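Local coordinates for phycocyanobilin lyase subunit alpha (PDB 5N3U), which joins subunit beta to form a lyase and is probably required for attaching the bilin chromophore to the alpha chain of phycocyanin, at residues 64-67 with 71-74; 94-97 with 103-106; 25-28 with 33-36; 107-112 with 148-153. All coordinates share one frame; numbering follows the deposited sequence. Where two conformers were deposited one is given.

Contact 1 of 4, residues 64-67 with 71-74; sequences DRTE and YPLR
Y71 and R65 form a flat stack. The guanidinium lies on one face of the tyrosine ring with the planes only 6° apart and the centres at 3.8 Å. NE of R65 sits over the middle of the ring, and CZ over the same face makes this a cation-pi contact. R65 starts out away from Y71, but its chain bends at chi2 (-62°) and chi3 (-66°) and folds back over the ring. NE and NH2 bond to the carbonyls of G70 and G69, which fixes the rotation of the group. Y71 OH lies 3.3 Å from R65 NH2, at too poor an angle for a hydrogen bond. On the opposite ring face R74 NH1 sits toward the rim. With an alanine in place of Y71, both arginines would probably lose the flat surface they rest on, leaving R65 to its carbonyl bonds. P72 carries much of the rest of the contact. Its CD touches D64 O at 3.4 Å, and its CB touches D64 OD2 at 3.5 Å. T66 CB reaches P72 CG at 3.8 Å. A water bonds to D64 O and weakly to R74 N. The carboxylate of D64 pairs with K137 of subunit beta, and T66 OG1 bonds to D96 of that chain. The chemistry implies a loop held to the helix start by stacking and proline packing, with two polar ends serving subunit beta.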
ATOM      1  N   ASP A  64      28.146   9.802   7.247  1.00 33.20           N
ATOM      2  CA  ASP A  64      26.938   9.359   8.031  1.00 35.54           C
ATOM      3  C   ASP A  64      27.300   8.164   8.907  1.00 28.53           C
ATOM      4  O   ASP A  64      27.705   7.053   8.366  1.00 29.54           O
ATOM      5  CB  ASP A  64      25.790   9.003   7.053  1.00 36.03           C
ATOM      6  CG  ASP A  64      24.395   8.891   7.741  1.00 39.90           C
ATOM      7  OD1 ASP A  64      24.361   8.971   8.983  1.00 34.25           O
ATOM      8  OD2 ASP A  64      23.342   8.773   7.021  1.00 38.76           O
ATOM      9  N   ARG A  65      27.172   8.357  10.220  1.00 25.69           N
ATOM     10  CA  ARG A  65      27.406   7.319  11.197  1.00 27.96           C
ATOM     11  C   ARG A  65      26.256   7.262  12.178  1.00 33.38           C
ATOM     12  O   ARG A  65      25.675   8.300  12.491  1.00 37.53           O
ATOM     13  CB  ARG A  65      28.678   7.547  11.972  1.00 29.83           C
ATOM     14  CG  ARG A  65      29.933   7.723  11.144  1.00 33.38           C
ATOM     15  CD  ARG A  65      30.270   6.455  10.300  1.00 30.66           C
ATOM     16  NE  ARG A  65      30.633   5.297  11.076  1.00 28.55           N
ATOM     17  CZ  ARG A  65      31.873   5.030  11.506  1.00 34.21           C
ATOM     18  NH1 ARG A  65      32.897   5.884  11.274  1.00 33.47           N
ATOM     19  NH2 ARG A  65      32.100   3.891  12.152  1.00 37.67           N
ATOM     20  N   THR A  66      25.998   6.085  12.733  1.00 26.82           N
ATOM     21  CA  THR A  66      24.950   5.900  13.729  1.00 29.11           C
ATOM     22  C   THR A  66      25.492   5.119  14.918  1.00 27.29           C
ATOM     23  O   THR A  66      26.692   4.960  15.054  1.00 28.59           O
ATOM     24  CB  THR A  66      23.700   5.214  13.034  1.00 32.39           C
ATOM     25  OG1 THR A  66      22.523   5.256  13.881  1.00 33.30           O
ATOM     26  CG2 THR A  66      23.979   3.714  12.721  1.00 27.83           C
ATOM     27  N   GLU A  67      24.593   4.600  15.757  1.00 27.50           N
ATOM     28  CA  GLU A  67      24.869   3.710  16.879  1.00 33.03           C
ATOM     29  C   GLU A  67      25.864   2.611  16.544  1.00 35.26           C
ATOM     30  O   GLU A  67      25.836   2.071  15.436  1.00 34.15           O
ATOM     31  CB  GLU A  67      23.590   3.004  17.383  1.00 35.42           C
ATOM     32  CG  GLU A  67      22.519   3.921  17.915  1.00 33.74           C
ATOM     33  CD  GLU A  67      21.262   3.206  18.514  1.00 37.31           C
ATOM     34  OE1 GLU A  67      21.139   1.967  18.638  1.00 38.42           O
ATOM     35  OE2 GLU A  67      20.348   3.933  18.927  1.00 35.39           O
ATOM     36  N   TYR A  71      27.066   2.580   9.552  1.00 21.45           N
ATOM     37  CA  TYR A  71      27.218   3.406   8.406  1.00 21.67           C
ATOM     38  C   TYR A  71      25.910   3.389   7.613  1.00 24.15           C
ATOM     39  O   TYR A  71      25.779   2.608   6.667  1.00 23.93           O
ATOM     40  CB  TYR A  71      28.317   2.823   7.529  1.00 23.25           C
ATOM     41  CG  TYR A  71      29.738   2.892   8.069  1.00 25.03           C
ATOM     42  CD1 TYR A  71      30.261   1.865   8.823  1.00 31.20           C
ATOM     43  CD2 TYR A  71      30.607   3.946   7.683  1.00 26.89           C
ATOM     44  CE1 TYR A  71      31.578   1.894   9.247  1.00 35.95           C
ATOM     45  CE2 TYR A  71      31.898   4.018   8.124  1.00 28.35           C
ATOM     46  CZ  TYR A  71      32.375   2.998   8.895  1.00 32.49           C
ATOM     47  OH  TYR A  71      33.631   3.045   9.369  1.00 39.01           O
ATOM     48  N   PRO A  72      24.922   4.241   7.971  1.00 24.87           N
ATOM     49  CA  PRO A  72      23.609   4.197   7.283  1.00 24.21           C
ATOM     50  C   PRO A  72      23.640   4.309   5.759  1.00 22.60           C
ATOM     51  O   PRO A  72      22.920   3.633   5.078  1.00 19.24           O
ATOM     52  CB  PRO A  72      22.856   5.395   7.871  1.00 27.45           C
ATOM     53  CG  PRO A  72      23.442   5.547   9.231  1.00 29.49           C
ATOM     54  CD  PRO A  72      24.913   5.187   9.104  1.00 26.23           C
ATOM     55  N   LEU A  73      24.409   5.198   5.210  1.00 21.27           N
ATOM     56  CA  LEU A  73      24.374   5.319   3.771  1.00 20.59           C
ATOM     57  C   LEU A  73      25.047   4.094   3.132  1.00 20.17           C
ATOM     58  O   LEU A  73      24.645   3.700   2.050  1.00 21.29           O
ATOM     59  CB  LEU A  73      25.053   6.655   3.272  1.00 21.72           C
ATOM     60  CG  LEU A  73      25.061   6.853   1.770  1.00 24.84           C
ATOM     61  CD1 LEU A  73      23.629   6.968   1.289  1.00 25.63           C
ATOM     62  CD2 LEU A  73      25.851   8.147   1.296  1.00 27.79           C
ATOM     63  N   ARG A  74      26.065   3.532   3.757  1.00 19.27           N
ATOM     64  CA  ARG A  74      26.683   2.346   3.161  1.00 20.78           C
ATOM     65  C   ARG A  74      25.654   1.195   3.119  1.00 19.47           C
ATOM     66  O   ARG A  74      25.562   0.493   2.148  1.00 20.23           O
ATOM     67  CB  ARG A  74      27.872   1.878   3.935  1.00 22.06           C
ATOM     68  CG  ARG A  74      29.066   2.788   3.794  1.00 23.51           C
ATOM     69  CD  ARG A  74      30.271   2.139   4.431  1.00 26.42           C
ATOM     70  NE  ARG A  74      31.323   3.130   4.601  1.00 28.16           N
ATOM     71  CZ  ARG A  74      32.578   2.857   4.891  1.00 31.08           C
ATOM     72  NH1 ARG A  74      32.982   1.596   5.010  1.00 30.31           N
ATOM     73  NH2 ARG A  74      33.433   3.866   5.057  1.00 29.96           N
TER
HETATM   74  O   HOH W   1      27.365   5.825   5.837  1.00 23.31           O

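Contact 2 of 4, residues 94-97 with 103-106; sequences INCL and YVRE
C96 and V104 make the apolar part of this contact. C96 CB meets V104 CG1 at 3.7 Å, and SG lies close to the same methyl. With CG1 anti to the backbone N (chi1 172°), V104 turns this branch to the cysteine. The second kind of contact sets side-chain carbons against backbone carbonyls. R105 CG lies 3.5 Å from C96 O, and R105 CD comes to 3.2 Å from L97 O. In return, L97 CD2 lies 3.7 Å from R105 O. L97 O is near the guanidinium plane at its edge, yet it is buried with no hydrogen-bond partner. The polar end of R105 works outside the two segments. A bend at chi3 (-64°) leads it to C99 O through NH1 and to Q146 OE1 through NE. A leucine in place of R105 would probably leave the C99 carbonyl and Q146 without these bonds and free the connecting turn to shift. The contact closes the short turn between packed helices 90-96 and 102-115, as expected in a HEAT-type alpha-solenoid. L97 also packs on A123 and L124 of helix 121-126, while V104 leans on R74 and R75 of helix 72-83.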
ATOM      1  N   ILE A  94      32.084  -6.894  -2.131  1.00 17.88           N
ATOM      2  CA  ILE A  94      33.030  -7.781  -1.493  1.00 17.96           C
ATOM      3  C   ILE A  94      33.800  -7.132  -0.359  1.00 20.20           C
ATOM      4  O   ILE A  94      33.948  -7.676   0.785  1.00 20.63           O
ATOM      5  CB  ILE A  94      33.942  -8.427  -2.535  1.00 22.76           C
ATOM      6  CG1 ILE A  94      33.150  -9.450  -3.298  1.00 27.07           C
ATOM      7  CG2 ILE A  94      35.112  -9.153  -1.832  1.00 26.24           C
ATOM      8  CD1 ILE A  94      33.881  -9.953  -4.515  1.00 26.31           C
ATOM      9  N   ASN A  95      34.239  -5.917  -0.602  1.00 19.51           N
ATOM     10  CA  ASN A  95      34.895  -5.174   0.451  1.00 23.01           C
ATOM     11  C   ASN A  95      34.024  -4.933   1.676  1.00 22.37           C
ATOM     12  O   ASN A  95      34.473  -4.941   2.800  1.00 21.46           O
ATOM     13  CB  ASN A  95      35.258  -3.768  -0.060  1.00 25.82           C
ATOM     14  CG  ASN A  95      36.458  -3.748  -0.963  1.00 36.52           C
ATOM     15  OD1 ASN A  95      37.225  -4.701  -1.024  1.00 34.63           O
ATOM     16  ND2 ASN A  95      36.624  -2.646  -1.678  1.00 36.92           N
ATOM     17  N   CYS A  96      32.748  -4.709   1.433  1.00 20.47           N
ATOM     18  CA  CYS A  96      31.782  -4.460   2.503  1.00 22.92           C
ATOM     19  C   CYS A  96      31.586  -5.691   3.427  1.00 21.08           C
ATOM     20  O   CYS A  96      31.125  -5.558   4.557  1.00 22.46           O
ATOM     21  CB  CYS A  96      30.431  -4.144   1.880  1.00 22.01           C
ATOM     22  SG  CYS A  96      30.363  -2.444   1.242  1.00 29.32           S
ATOM     23  N   LEU A  97      31.894  -6.875   2.927  1.00 19.57           N
ATOM     24  CA  LEU A  97      31.905  -8.085   3.742  1.00 19.55           C
ATOM     25  C   LEU A  97      32.926  -8.054   4.868  1.00 22.55           C
ATOM     26  O   LEU A  97      32.824  -8.867   5.801  1.00 24.38           O
ATOM     27  CB  LEU A  97      32.037  -9.361   2.921  1.00 21.20           C
ATOM     28  CG  LEU A  97      30.995  -9.620   1.879  1.00 21.41           C
ATOM     29  CD1 LEU A  97      31.418 -10.873   1.081  1.00 24.68           C
ATOM     30  CD2 LEU A  97      29.613  -9.849   2.559  1.00 22.83           C
ATOM     31  N   TYR A 103      25.330  -4.603   9.714  1.00 17.22           N
ATOM     32  CA  TYR A 103      24.232  -4.363   8.798  1.00 17.72           C
ATOM     33  C   TYR A 103      24.759  -4.028   7.374  1.00 17.84           C
ATOM     34  O   TYR A 103      24.103  -4.325   6.411  1.00 17.07           O
ATOM     35  CB  TYR A 103      23.280  -3.303   9.316  1.00 19.39           C
ATOM     36  CG  TYR A 103      22.535  -3.799  10.501  1.00 20.91           C
ATOM     37  CD1 TYR A 103      21.509  -4.743  10.325  1.00 24.37           C
ATOM     38  CD2 TYR A 103      22.890  -3.419  11.789  1.00 25.27           C
ATOM     39  CE1 TYR A 103      20.852  -5.321  11.453  1.00 26.10           C
ATOM     40  CE2 TYR A 103      22.220  -3.932  12.900  1.00 27.77           C
ATOM     41  CZ  TYR A 103      21.221  -4.889  12.707  1.00 27.29           C
ATOM     42  OH  TYR A 103      20.576  -5.443  13.774  1.00 30.91           O
ATOM     43  N   VAL A 104      25.959  -3.523   7.270  1.00 17.66           N
ATOM     44  CA  VAL A 104      26.639  -3.413   5.948  1.00 17.65           C
ATOM     45  C   VAL A 104      26.994  -4.803   5.406  1.00 17.07           C
ATOM     46  O   VAL A 104      26.779  -5.063   4.266  1.00 18.13           O
ATOM     47  CB  VAL A 104      27.876  -2.540   6.030  1.00 17.65           C
ATOM     48  CG1 VAL A 104      28.643  -2.610   4.740  1.00 17.72           C
ATOM     49  CG2 VAL A 104      27.470  -1.115   6.276  1.00 18.44           C
ATOM     50  N   ARG A 105      27.594  -5.629   6.236  1.00 16.56           N
ATOM     51  CA  ARG A 105      27.924  -7.013   5.863  1.00 17.49           C
ATOM     52  C   ARG A 105      26.697  -7.744   5.383  1.00 17.06           C
ATOM     53  O   ARG A 105      26.713  -8.432   4.342  1.00 14.88           O
ATOM     54  CB  ARG A 105      28.643  -7.770   6.989  1.00 17.93           C
ATOM     55  CG  ARG A 105      29.908  -7.081   7.514  1.00 20.36           C
ATOM     56  CD  ARG A 105      30.895  -8.028   8.238  1.00 18.46           C
ATOM     57  NE  ARG A 105      30.380  -8.622   9.461  1.00 20.12           N
ATOM     58  CZ  ARG A 105      30.205  -7.978  10.598  1.00 21.40           C
ATOM     59  NH1 ARG A 105      30.500  -6.674  10.680  1.00 21.05           N
ATOM     60  NH2 ARG A 105      29.714  -8.617  11.639  1.00 21.37           N
ATOM     61  N   GLU A 106      25.630  -7.555   6.088  1.00 17.17           N
ATOM     62  CA  GLU A 106      24.341  -8.223   5.757  1.00 18.58           C
ATOM     63  C   GLU A 106      23.806  -7.750   4.420  1.00 18.59           C
ATOM     64  O   GLU A 106      23.404  -8.518   3.569  1.00 19.88           O
ATOM     65  CB  GLU A 106      23.292  -7.947   6.853  1.00 21.50           C
ATOM     66  CG  GLU A 106      22.067  -8.820   6.673  1.00 23.52           C
ATOM     67  CD  GLU A 106      21.095  -8.704   7.834  1.00 34.28           C
ATOM     68  OE1 GLU A 106      20.703  -7.547   8.174  1.00 33.98           O
ATOM     69  OE2 GLU A 106      20.784  -9.778   8.424  1.00 41.19           O
TER

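Contact 3 of 4, residues 25-28 with 33-36; sequences NLQS and LRYY
L26 and R34 bring their CA atoms to 4.4 Å where the type I turn from N25 to S28 folds against helix 31-43. The side chain of R34 does most of the work. It runs extended from CG to NE along the carbonyls of the turn. NE gives a hydrogen bond of 2.7 Å to S28 O, with an N-H...O angle of 146°. The acceptor lies 19° out of the guanidinium plane. NH2 adds a weak bond to the same oxygen at 3.1 Å, so two N-H groups grip one carbonyl. L26 O sits over a guanidinium face, and R34 CG passes it at 3.4 Å. N25 O receives a CA-H...O contact from R34. The carbonyls gathered in this turn would probably favour the positive charge. L33 packs on N25 and S28. Its CG lies anti to the backbone N (chi1 -174°), which lays the methyls across the amide of N25. CD2 of L33 is 3.5 Å from N25 OD1, and CD1 is 3.7 Å from N25 ND2. The hydroxyl of S28 touches L33 CD2 too, but bonds to D30 N. The turn joins two helices of the HEAT-like solenoid. L26 continues inward to L41 of helix 31-43 and to A54 and L55 of helix 49-58. R34 rests on L73 of helix 72-83, and L33 packs on F144 of subunit beta.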
ATOM      1  N   ASN A  25      21.643  14.055  -5.373  1.00 30.17           N
ATOM      2  CA  ASN A  25      21.393  14.053  -3.954  1.00 30.44           C
ATOM      3  C   ASN A  25      22.279  13.082  -3.175  1.00 27.90           C
ATOM      4  O   ASN A  25      22.457  13.267  -1.981  1.00 32.07           O
ATOM      5  CB  ASN A  25      19.916  13.750  -3.689  1.00 32.86           C
ATOM      6  CG  ASN A  25      18.973  14.933  -4.020  1.00 41.82           C
ATOM      7  OD1 ASN A  25      19.389  16.072  -4.111  1.00 43.47           O
ATOM      8  ND2 ASN A  25      17.723  14.647  -4.149  1.00 35.47           N
ATOM      9  N   LEU A  26      22.886  12.093  -3.816  1.00 30.72           N
ATOM     10  CA  LEU A  26      23.920  11.273  -3.078  1.00 34.75           C
ATOM     11  C   LEU A  26      25.082  12.059  -2.480  1.00 37.01           C
ATOM     12  O   LEU A  26      25.685  11.605  -1.501  1.00 36.72           O
ATOM     13  CB  LEU A  26      24.452  10.121  -3.930  1.00 36.12           C
ATOM     14  CG  LEU A  26      23.384   9.033  -4.143  1.00 33.33           C
ATOM     15  CD1 LEU A  26      23.846   8.010  -5.149  1.00 36.83           C
ATOM     16  CD2 LEU A  26      23.164   8.306  -2.821  1.00 32.78           C
ATOM     17  N   GLN A  27      25.310  13.266  -3.006  1.00 40.89           N
ATOM     18  CA  GLN A  27      26.402  14.146  -2.547  0.51 43.20           C
ATOM     19  C   GLN A  27      25.880  15.414  -1.887  1.00 50.34           C
ATOM     20  O   GLN A  27      26.610  16.376  -1.722  1.00 55.14           O
ATOM     21  CB  GLN A  27      27.325  14.554  -3.713  0.51 42.82           C
ATOM     22  CG  GLN A  27      28.376  13.540  -4.132  0.51 45.52           C
ATOM     23  CD  GLN A  27      29.238  13.008  -3.000  0.51 43.48           C
ATOM     24  OE1 GLN A  27      29.741  13.755  -2.159  0.51 47.35           O
ATOM     25  NE2 GLN A  27      29.432  11.713  -2.990  0.51 42.14           N
ATOM     26  N   SER A  28      24.627  15.416  -1.460  1.00 46.90           N
ATOM     27  CA  SER A  28      24.064  16.542  -0.708  1.00 44.92           C
ATOM     28  C   SER A  28      24.710  16.656   0.685  1.00 49.29           C
ATOM     29  O   SER A  28      25.162  15.683   1.280  1.00 44.61           O
ATOM     30  CB  SER A  28      22.556  16.301  -0.558  1.00 44.62           C
ATOM     31  OG  SER A  28      21.898  17.092   0.461  1.00 46.82           O
ATOM     32  N   LEU A  33      18.824  13.106   3.056  1.00 25.65           N
ATOM     33  CA  LEU A  33      18.524  13.154   1.675  1.00 27.55           C
ATOM     34  C   LEU A  33      19.414  12.188   0.897  1.00 24.73           C
ATOM     35  O   LEU A  33      18.921  11.503  -0.017  1.00 23.56           O
ATOM     36  CB  LEU A  33      18.664  14.594   1.174  1.00 31.82           C
ATOM     37  CG  LEU A  33      18.239  14.851  -0.274  1.00 36.17           C
ATOM     38  CD1 LEU A  33      16.781  14.525  -0.534  1.00 41.91           C
ATOM     39  CD2 LEU A  33      18.501  16.314  -0.694  1.00 38.54           C
ATOM     40  N   ARG A  34      20.697  12.107   1.243  1.00 23.64           N
ATOM     41  CA  ARG A  34      21.529  11.058   0.632  1.00 25.39           C
ATOM     42  C   ARG A  34      20.918   9.649   0.917  1.00 23.16           C
ATOM     43  O   ARG A  34      20.881   8.790   0.043  1.00 22.86           O
ATOM     44  CB  ARG A  34      22.912  11.019   1.291  1.00 29.85           C
ATOM     45  CG  ARG A  34      23.695  12.285   1.148  1.00 32.24           C
ATOM     46  CD  ARG A  34      25.056  12.032   1.777  1.00 36.20           C
ATOM     47  NE  ARG A  34      25.939  13.135   1.435  1.00 38.72           N
ATOM     48  CZ  ARG A  34      27.263  13.135   1.592  1.00 44.92           C
ATOM     49  NH1 ARG A  34      27.916  12.067   2.076  1.00 38.46           N
ATOM     50  NH2 ARG A  34      27.936  14.231   1.231  1.00 45.24           N
ATOM     51  N   TYR A  35      20.553   9.418   2.173  1.00 19.91           N
ATOM     52  CA  TYR A  35      20.003   8.110   2.603  1.00 19.87           C
ATOM     53  C   TYR A  35      18.759   7.784   1.792  1.00 19.49           C
ATOM     54  O   TYR A  35      18.604   6.706   1.309  1.00 20.35           O
ATOM     55  CB  TYR A  35      19.743   8.169   4.109  1.00 20.35           C
ATOM     56  CG  TYR A  35      19.227   6.938   4.761  1.00 24.82           C
ATOM     57  CD1 TYR A  35      20.107   5.964   5.218  1.00 30.63           C
ATOM     58  CD2 TYR A  35      17.848   6.716   4.947  1.00 30.94           C
ATOM     59  CE1 TYR A  35      19.648   4.809   5.830  1.00 35.68           C
ATOM     60  CE2 TYR A  35      17.375   5.556   5.616  1.00 33.31           C
ATOM     61  CZ  TYR A  35      18.273   4.637   6.049  1.00 35.02           C
ATOM     62  OH  TYR A  35      17.894   3.462   6.643  1.00 43.69           O
ATOM     63  N   TYR A  36      17.870   8.746   1.650  1.00 20.93           N
ATOM     64  CA  TYR A  36      16.635   8.564   0.957  1.00 20.41           C
ATOM     65  C   TYR A  36      16.911   8.302  -0.501  1.00 21.57           C
ATOM     66  O   TYR A  36      16.367   7.387  -1.123  1.00 17.90           O
ATOM     67  CB  TYR A  36      15.735   9.794   1.177  1.00 22.23           C
ATOM     68  CG  TYR A  36      14.414   9.584   0.501  1.00 22.91           C
ATOM     69  CD1 TYR A  36      14.248   9.934  -0.798  1.00 26.56           C
ATOM     70  CD2 TYR A  36      13.356   8.987   1.178  1.00 25.24           C
ATOM     71  CE1 TYR A  36      13.095   9.730  -1.454  1.00 28.25           C
ATOM     72  CE2 TYR A  36      12.146   8.765   0.548  1.00 29.06           C
ATOM     73  CZ  TYR A  36      12.036   9.165  -0.773  1.00 33.50           C
ATOM     74  OH  TYR A  36      10.921   8.969  -1.434  1.00 31.01           O
TER

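Contact 4 of 4, residues 107-112 with 148-153; sequences AAAQSL and YEAVLE
A109 and A150 meet methyl to methyl, CB to CB at 3.8 Å. Each methyl points toward the other helix. Q110 brings a second contact from the next position. Its CG lies beside the backbone N (chi1 -71°), and this carbon touches A150 CB at 3.8 Å. Beyond CG the chain is extended (chi2 164°) and carries the amide away from A150, which leaves a methylene to make the contact. The A150 methyl therefore has two carbon neighbours across the contact, one from A109 and one from Q110. Q110 is exposed, and it borders the contact on the solvent side. The small side chains let the segment axes approach to 8.2 Å, at an angle of 24°. Near-parallel helices side by side are characteristic of HEAT-type alpha-solenoids, and the two segments fall in successive HEAT regions of this chain. The CA atoms of Q110 and A150 are 5.3 Å apart. V151 adds a looser touch. Its CB points away from helix 102-115, yet the CG2 branch comes within 4.2 Å of A109 CB. The A109 methyl thus meets both A150 and V151. V151 also packs on L128. Beyond the pair, helix 102-115 packs on helix 90-96, and helix 148-157 packs on helix 176-190.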
ATOM      1  N   ALA A 107      23.757  -6.437   4.252  1.00 16.25           N
ATOM      2  CA  ALA A 107      23.286  -5.860   3.021  1.00 16.28           C
ATOM      3  C   ALA A 107      24.117  -6.288   1.838  1.00 16.14           C
ATOM      4  O   ALA A 107      23.572  -6.611   0.802  1.00 15.50           O
ATOM      5  CB  ALA A 107      23.324  -4.332   3.128  1.00 17.07           C
ATOM      6  N   ALA A 108      25.429  -6.371   2.033  1.00 16.16           N
ATOM      7  CA  ALA A 108      26.344  -6.783   0.957  1.00 17.54           C
ATOM      8  C   ALA A 108      26.171  -8.221   0.574  1.00 17.42           C
ATOM      9  O   ALA A 108      26.101  -8.589  -0.591  1.00 19.18           O
ATOM     10  CB  ALA A 108      27.808  -6.548   1.340  1.00 18.31           C
ATOM     11  N   ALA A 109      26.066  -9.067   1.559  1.00 16.45           N
ATOM     12  CA  ALA A 109      25.809 -10.472   1.291  1.00 15.20           C
ATOM     13  C   ALA A 109      24.481 -10.684   0.592  1.00 16.71           C
ATOM     14  O   ALA A 109      24.425 -11.510  -0.315  1.00 18.52           O
ATOM     15  CB  ALA A 109      25.860 -11.258   2.579  1.00 16.40           C
ATOM     16  N   GLN A 110      23.437  -9.953   0.982  1.00 17.53           N
ATOM     17  CA  GLN A 110      22.151 -10.088   0.284  1.00 20.18           C
ATOM     18  C   GLN A 110      22.279  -9.630  -1.183  1.00 20.60           C
ATOM     19  O   GLN A 110      21.796 -10.313  -2.120  1.00 17.76           O
ATOM     20  CB  GLN A 110      21.070  -9.253   0.958  1.00 21.16           C
ATOM     21  CG  GLN A 110      20.648  -9.802   2.289  1.00 27.05           C
ATOM     22  CD  GLN A 110      19.852  -8.766   3.147  1.00 30.47           C
ATOM     23  OE1 GLN A 110      19.855  -7.540   2.899  1.00 30.02           O
ATOM     24  NE2 GLN A 110      19.230  -9.271   4.211  1.00 32.06           N
ATOM     25  N   SER A 111      22.990  -8.526  -1.393  1.00 16.18           N
ATOM     26  CA  SER A 111      23.161  -8.068  -2.778  1.00 17.07           C
ATOM     27  C   SER A 111      24.046  -8.993  -3.608  1.00 17.81           C
ATOM     28  O   SER A 111      23.756  -9.228  -4.740  1.00 19.76           O
ATOM     29  CB  SER A 111      23.720  -6.643  -2.720  1.00 18.01           C
ATOM     30  OG  SER A 111      22.673  -5.832  -2.225  1.00 17.53           O
ATOM     31  N   LEU A 112      25.079  -9.573  -3.024  1.00 17.67           N
ATOM     32  CA  LEU A 112      25.901 -10.561  -3.710  1.00 18.51           C
ATOM     33  C   LEU A 112      25.100 -11.794  -4.031  1.00 22.77           C
ATOM     34  O   LEU A 112      25.297 -12.392  -5.083  1.00 21.55           O
ATOM     35  CB  LEU A 112      27.127 -10.879  -2.901  1.00 18.13           C
ATOM     36  CG  LEU A 112      28.108  -9.729  -2.877  1.00 18.24           C
ATOM     37  CD1 LEU A 112      29.145  -9.883  -1.805  1.00 18.76           C
ATOM     38  CD2 LEU A 112      28.858  -9.572  -4.216  1.00 20.16           C
ATOM     39  N   TYR A 148      24.557 -14.913   8.853  1.00 16.35           N
ATOM     40  CA  TYR A 148      24.682 -16.283   8.305  1.00 17.60           C
ATOM     41  C   TYR A 148      23.628 -16.599   7.286  1.00 17.22           C
ATOM     42  O   TYR A 148      23.927 -17.265   6.262  1.00 17.46           O
ATOM     43  CB  TYR A 148      24.659 -17.310   9.476  1.00 17.43           C
ATOM     44  CG  TYR A 148      25.922 -17.231  10.350  1.00 18.39           C
ATOM     45  CD1 TYR A 148      27.147 -17.668   9.868  1.00 18.99           C
ATOM     46  CD2 TYR A 148      25.874 -16.682  11.607  1.00 19.35           C
ATOM     47  CE1 TYR A 148      28.255 -17.653  10.638  1.00 21.74           C
ATOM     48  CE2 TYR A 148      27.000 -16.576  12.375  1.00 20.93           C
ATOM     49  CZ  TYR A 148      28.176 -17.049  11.915  1.00 21.41           C
ATOM     50  OH  TYR A 148      29.321 -16.970  12.646  1.00 20.69           O
ATOM     51  N   GLU A 149      22.399 -16.180   7.528  1.00 20.18           N
ATOM     52  CA  GLU A 149      21.356 -16.426   6.596  1.00 20.32           C
ATOM     53  C   GLU A 149      21.717 -15.988   5.182  1.00 23.97           C
ATOM     54  O   GLU A 149      21.637 -16.761   4.226  1.00 18.71           O
ATOM     55  CB  GLU A 149      20.055 -15.779   7.086  1.00 24.92           C
ATOM     56  CG  GLU A 149      18.838 -15.910   6.149  1.00 29.78           C
ATOM     57  CD  GLU A 149      17.512 -15.373   6.772  1.00 35.40           C
ATOM     58  OE1 GLU A 149      17.537 -14.787   7.873  1.00 35.94           O
ATOM     59  OE2 GLU A 149      16.405 -15.638   6.229  1.00 26.48           O
ATOM     60  N   ALA A 150      22.084 -14.708   5.038  1.00 18.48           N
ATOM     61  CA  ALA A 150      22.446 -14.139   3.727  1.00 19.43           C
ATOM     62  C   ALA A 150      23.678 -14.729   3.196  1.00 17.03           C
ATOM     63  O   ALA A 150      23.771 -14.970   1.998  1.00 18.60           O
ATOM     64  CB  ALA A 150      22.628 -12.637   3.914  1.00 20.53           C
ATOM     65  N   VAL A 151      24.649 -15.045   4.018  1.00 15.24           N
ATOM     66  CA  VAL A 151      25.901 -15.608   3.525  1.00 17.77           C
ATOM     67  C   VAL A 151      25.682 -17.013   2.922  1.00 20.34           C
ATOM     68  O   VAL A 151      26.220 -17.377   1.852  1.00 16.80           O
ATOM     69  CB  VAL A 151      26.977 -15.697   4.637  1.00 17.98           C
ATOM     70  CG1 VAL A 151      28.125 -16.621   4.275  1.00 18.24           C
ATOM     71  CG2 VAL A 151      27.488 -14.277   5.003  1.00 18.29           C
ATOM     72  N   LEU A 152      24.926 -17.805   3.642  1.00 18.24           N
ATOM     73  CA  LEU A 152      24.643 -19.173   3.165  1.00 18.93           C
ATOM     74  C   LEU A 152      23.817 -19.089   1.858  1.00 18.20           C
ATOM     75  O   LEU A 152      24.097 -19.780   0.917  1.00 20.36           O
ATOM     76  CB  LEU A 152      23.824 -19.914   4.215  1.00 19.10           C
ATOM     77  CG  LEU A 152      24.654 -20.315   5.465  1.00 20.17           C
ATOM     78  CD1 LEU A 152      23.756 -20.626   6.616  1.00 20.33           C
ATOM     79  CD2 LEU A 152      25.720 -21.360   5.168  1.00 23.48           C
ATOM     80  N   GLU A 153      22.794 -18.288   1.846  1.00 20.83           N
ATOM     81  CA  GLU A 153      21.987 -18.128   0.641  1.00 23.19           C
ATOM     82  C   GLU A 153      22.898 -17.683  -0.484  1.00 22.02           C
ATOM     83  O   GLU A 153      22.816 -18.212  -1.610  1.00 21.64           O
ATOM     84  CB  GLU A 153      20.932 -17.075   0.853  1.00 25.79           C
ATOM     85  CG  GLU A 153      19.793 -17.601   1.664  1.00 28.76           C
ATOM     86  CD  GLU A 153      18.652 -16.624   1.780  1.00 41.68           C
ATOM     87  OE1 GLU A 153      18.813 -15.417   1.439  1.00 43.55           O
ATOM     88  OE2 GLU A 153      17.577 -17.070   2.238  1.00 41.38           O
TER

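Overall arrangement
The four contacts follow one another along the solenoid in the order 3, 1, 2, 4. Contacts 3 and 1 have centres 13 Å apart and touch, with L73 CD1 3.5 Å from R34 O. Contact 1 meets contact 2, also 13 Å away between centres, through R74 CB and V104 CG2 at 3.8 Å. Contacts 2 and 4 share helix 102-115. Their centres are 9 Å apart, and C96 CB packs on A108 CB at 3.6 Å. Contacts 3 and 4 lie about 25 Å apart between centres. Residues of contacts 1 and 3 reach subunit beta, whereas no other protein chain of the assembly touches contacts 2 and 4.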